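Local coordinates for formate dehydrogenase (Pyrobaculum aerophilum, PDB 1QP8), which is a putative formate dehydrogenase of the D-isomer specific 2-hydroxyacid dehydrogenase family that binds NADPH and probably uses it in redox chemistry on small organic acids, at the interface of chains A and B. Residues are numbered along the deposited sequence; one frame, centred on the assembly and turned at random. Chains: chain A/B, Formate dehydrogenase.

Contact 1 and contact 2 are neighbouring stretches of one two-fold interface, their C-alpha centres about 8 Å apart. Chain A supplies A:Phe243 and A:Pro259 to both. Chain B reaches across with the end of helix 101-109 and the chain that follows: B:Met108 and B:Tyr113 fill contact 1, and B:Arg115 extends into contact 2. Contact 1 is apolar packing, whereas contact 2 places a guanidinium group among carbonyl and amide groups. Each has a twin with the chains exchanged, so each chain uses this segment to hold the other. Dimers are usual in this family, and this pairing may well be the biological one.

Contact 1: the interface of chains A and B. Residues chain A 242-244, 247, 250, 259; chain B 108, 113.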
# COMPACT_ATOMS: atom_id res chain seq x y z
N ASP A 242 -20.52 5.64 -16.18
CA ASP A 242 -20.77 4.96 -17.44
C ASP A 242 -19.61 4.00 -17.66
O ASP A 242 -19.81 2.81 -17.92
CB ASP A 242 -20.85 5.95 -18.59
CG ASP A 242 -21.69 5.43 -19.74
OD1 ASP A 242 -21.49 4.26 -20.14
OD2 ASP A 242 -22.54 6.19 -20.25
N PHE A 243 -18.39 4.52 -17.55
CA PHE A 243 -17.14 3.76 -17.72
C PHE A 243 -16.89 3.41 -19.17
O PHE A 243 -15.84 3.76 -19.72
CB PHE A 243 -17.14 2.47 -16.89
CG PHE A 243 -17.24 2.69 -15.42
CD1 PHE A 243 -18.29 2.13 -14.69
CD2 PHE A 243 -16.34 3.51 -14.76
CE1 PHE A 243 -18.43 2.38 -13.33
CE2 PHE A 243 -16.48 3.77 -13.40
CZ PHE A 243 -17.52 3.21 -12.68
N ALA A 244 -17.84 2.72 -19.78
CA ALA A 244 -17.71 2.34 -21.18
C ALA A 244 -17.09 3.51 -21.96
O ALA A 244 -16.26 3.30 -22.83
CB ALA A 244 -19.06 1.99 -21.75
N ALA A 247 -13.33 3.58 -21.88
CA ALA A 247 -12.72 2.32 -22.23
C ALA A 247 -11.38 2.48 -22.94
O ALA A 247 -10.51 1.62 -22.84
CB ALA A 247 -13.66 1.54 -23.09
N PHE A 250 -8.72 2.09 -20.37
CA PHE A 250 -8.54 0.75 -19.84
C PHE A 250 -7.71 -0.18 -20.74
O PHE A 250 -7.12 -1.16 -20.26
CB PHE A 250 -9.91 0.14 -19.54
CG PHE A 250 -10.83 1.08 -18.80
CD1 PHE A 250 -12.20 1.06 -19.03
CD2 PHE A 250 -10.31 2.03 -17.92
CE1 PHE A 250 -13.04 1.97 -18.41
CE2 PHE A 250 -11.14 2.94 -17.30
CZ PHE A 250 -12.52 2.92 -17.55
N PRO A 259 -13.63 0.70 -10.66
CA PRO A 259 -14.97 1.26 -10.82
C PRO A 259 -15.55 2.14 -9.73
O PRO A 259 -16.67 1.91 -9.27
CB PRO A 259 -15.84 0.03 -11.07
CG PRO A 259 -14.95 -1.18 -10.68
CD PRO A 259 -13.72 -0.63 -10.05
N MSE B 108 -11.98 -4.41 -15.17
CA MSE B 108 -12.11 -3.22 -16.01
C MSE B 108 -11.59 -3.51 -17.40
O MSE B 108 -12.23 -3.19 -18.40
CB MSE B 108 -11.33 -2.05 -15.42
CG MSE B 108 -11.87 -1.53 -14.11
SE MSE B 108 -13.56 -0.89 -14.24
CE MSE B 108 -13.25 0.85 -14.64
N TYR B 113 -17.74 -3.93 -15.69
CA TYR B 113 -17.76 -2.72 -14.86
C TYR B 113 -18.63 -2.87 -13.63
O TYR B 113 -19.06 -1.89 -13.04
CB TYR B 113 -18.23 -1.53 -15.68
CG TYR B 113 -17.46 -1.32 -16.96
CD1 TYR B 113 -18.02 -0.62 -18.03
CD2 TYR B 113 -16.18 -1.84 -17.12
CE1 TYR B 113 -17.33 -0.45 -19.23
CE2 TYR B 113 -15.49 -1.68 -18.31
CZ TYR B 113 -16.07 -0.98 -19.37
OH TYR B 113 -15.38 -0.79 -20.56
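B:Tyr113 lays its ring against the CB of A:Phe243 and the backbone N and CA of A:Ala244, and its atoms can be followed outward. CB lies 3.8 Å from CD1 of the A:Phe243 ring. CG, anti to the carbonyl carbon (chi1 -54°), which points the ring at chain A, is 3.8 Å from CB of A:Phe243. Next, CD1 comes 3.4 Å from that same CB, a methylene over the tyrosine face in a CH-pi contact; the two side chains run antiparallel. CE1 meets the backbone N of A:Ala244 at 3.3 Å, with CA close by, while the alanine methyl lies at the ring's edge, in plane. At the tip, OH is 3.8 Å from CB of A:Ala247 and in plane with the edge of the A:Phe250 ring. Small alanines suit this track because they let the broad ring come close to the 3-10 turn 244-246 and the short helix 247-250. An alanine in place of B:Tyr113 would probably open a gap along A:Phe243 and A:Ala244 and leave the CH-pi contact without its ring.

Beside it, B:Met108, present as selenomethionine, bends at chi2 and chi3. Its CE lies over one face of A:Phe250, toward the rim, 3.6 Å from CZ, and SE rests 3.8 Å from CG of A:Pro259. Flexible and apolar, it fills the space between the two stiff rings. The patch thus seals helix 101-109 and the following loop of chain B against chain A by shape and hydrophobic burial.

Contact 2: the interface of chains A and B. Residues chain A 241, 243, 259-261, 265; chain B 115.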
# COMPACT_ATOMS: atom_id res chain seq x y z
N ASN A 241 -19.56 6.85 -13.81
CA ASN A 241 -20.53 5.77 -13.73
C ASN A 241 -20.86 5.04 -15.04
O ASN A 241 -21.41 3.93 -15.02
CB ASN A 241 -21.83 6.27 -13.10
CG ASN A 241 -22.28 5.39 -11.97
OD1 ASN A 241 -22.57 4.21 -12.18
ND2 ASN A 241 -22.34 5.94 -10.77
N PHE A 243 -18.39 4.52 -17.55
CA PHE A 243 -17.14 3.76 -17.72
C PHE A 243 -16.89 3.41 -19.17
O PHE A 243 -15.84 3.76 -19.72
CB PHE A 243 -17.14 2.47 -16.89
CG PHE A 243 -17.24 2.69 -15.42
CD1 PHE A 243 -18.29 2.13 -14.69
CD2 PHE A 243 -16.34 3.51 -14.76
CE1 PHE A 243 -18.43 2.38 -13.33
CE2 PHE A 243 -16.48 3.77 -13.40
CZ PHE A 243 -17.52 3.21 -12.68
N PRO A 259 -13.63 0.70 -10.66
CA PRO A 259 -14.97 1.26 -10.82
C PRO A 259 -15.55 2.14 -9.73
O PRO A 259 -16.67 1.91 -9.27
CB PRO A 259 -15.84 0.03 -11.07
CG PRO A 259 -14.95 -1.18 -10.68
CD PRO A 259 -13.72 -0.63 -10.05
N TRP A 260 -14.80 3.15 -9.32
CA TRP A 260 -15.31 4.07 -8.32
C TRP A 260 -15.76 3.30 -7.08
O TRP A 260 -16.90 3.43 -6.64
CB TRP A 260 -16.47 4.82 -8.95
CG TRP A 260 -16.87 6.03 -8.23
CD1 TRP A 260 -16.30 6.54 -7.10
CD2 TRP A 260 -17.92 6.92 -8.60
NE1 TRP A 260 -16.94 7.70 -6.74
CE2 TRP A 260 -17.94 7.96 -7.64
CE3 TRP A 260 -18.85 6.94 -9.65
CZ2 TRP A 260 -18.85 9.01 -7.70
CZ3 TRP A 260 -19.76 7.99 -9.71
CH2 TRP A 260 -19.75 9.01 -8.74
N VAL A 261 -14.87 2.50 -6.52
CA VAL A 261 -15.19 1.71 -5.35
C VAL A 261 -14.35 2.00 -4.11
O VAL A 261 -14.36 1.22 -3.16
CB VAL A 261 -15.05 0.22 -5.65
CG1 VAL A 261 -16.21 -0.23 -6.52
CG2 VAL A 261 -13.72 -0.04 -6.34
N TYR A 265 -19.46 3.21 -2.57
CA TYR A 265 -20.10 2.25 -3.44
C TYR A 265 -19.32 0.93 -3.44
O TYR A 265 -19.71 -0.03 -4.10
CB TYR A 265 -20.18 2.79 -4.87
CG TYR A 265 -20.93 4.10 -4.98
CD1 TYR A 265 -20.32 5.30 -4.61
CD2 TYR A 265 -22.24 4.13 -5.43
CE1 TYR A 265 -21.01 6.50 -4.70
CE2 TYR A 265 -22.94 5.33 -5.52
CZ TYR A 265 -22.32 6.52 -5.15
OH TYR A 265 -23.00 7.71 -5.23
N ARG B 115 -19.68 -3.72 -9.72
CA ARG B 115 -19.08 -3.49 -8.42
C ARG B 115 -19.59 -4.60 -7.53
O ARG B 115 -20.10 -4.36 -6.44
CB ARG B 115 -19.51 -2.14 -7.83
CG ARG B 115 -18.90 -0.94 -8.51
CD ARG B 115 -19.40 0.37 -7.92
NE ARG B 115 -20.15 1.14 -8.92
CZ ARG B 115 -20.29 2.46 -8.91
NH1 ARG B 115 -19.72 3.18 -7.96
NH2 ARG B 115 -20.98 3.06 -9.87
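B:Arg115 pushes its whole side chain into a groove of chain A and hides 147 Å² there, far more than A:Tyr265 or A:Asn241, which come next. A long residue with an apolar stem and a flat guanidinium head, which would normally carry a positive charge, suits such a groove, since each portion meets a different surface. The stem runs antiparallel to A:Val261, with CG 3.4 Å from the valine CG1. Extended at chi2, the chain then bends at chi3 (-116°), and this turn carries the head in among the loop residues. CD passes 3.4 Å from the carbonyl O of A:Pro259, a van der Waals approach.

At the head, NH1 gives a weak hydrogen bond to the carbonyl O of A:Trp260, 3.1 Å long and strongly bent (122° at H). Backbone oxygens near the guanidinium would probably stabilise it, even where the bonding geometry is poor. A:Trp260 contributes mainly this oxygen, its side chain making a slight contact. It appears to stand where the family usually has its catalytic histidine, so B:Arg115 probably reaches near the partner's active-site region.

A:Tyr265 parallels the arginine, its ring plane turned 37° from the guanidinium. Aromatic and broad, it may shield the arginine's flank, but it is poorly ordered, and its details deserve little weight.

A:Asn241 is nearly perpendicular to the arginine, with its CG in plane at the guanidinium's edge. The uncharged amide offers a polar neighbour for the head without making a salt bridge. Its OD1 is 3.0 Å from NH2 of B:Arg115, yet the N-H points away and makes no hydrogen bond with it.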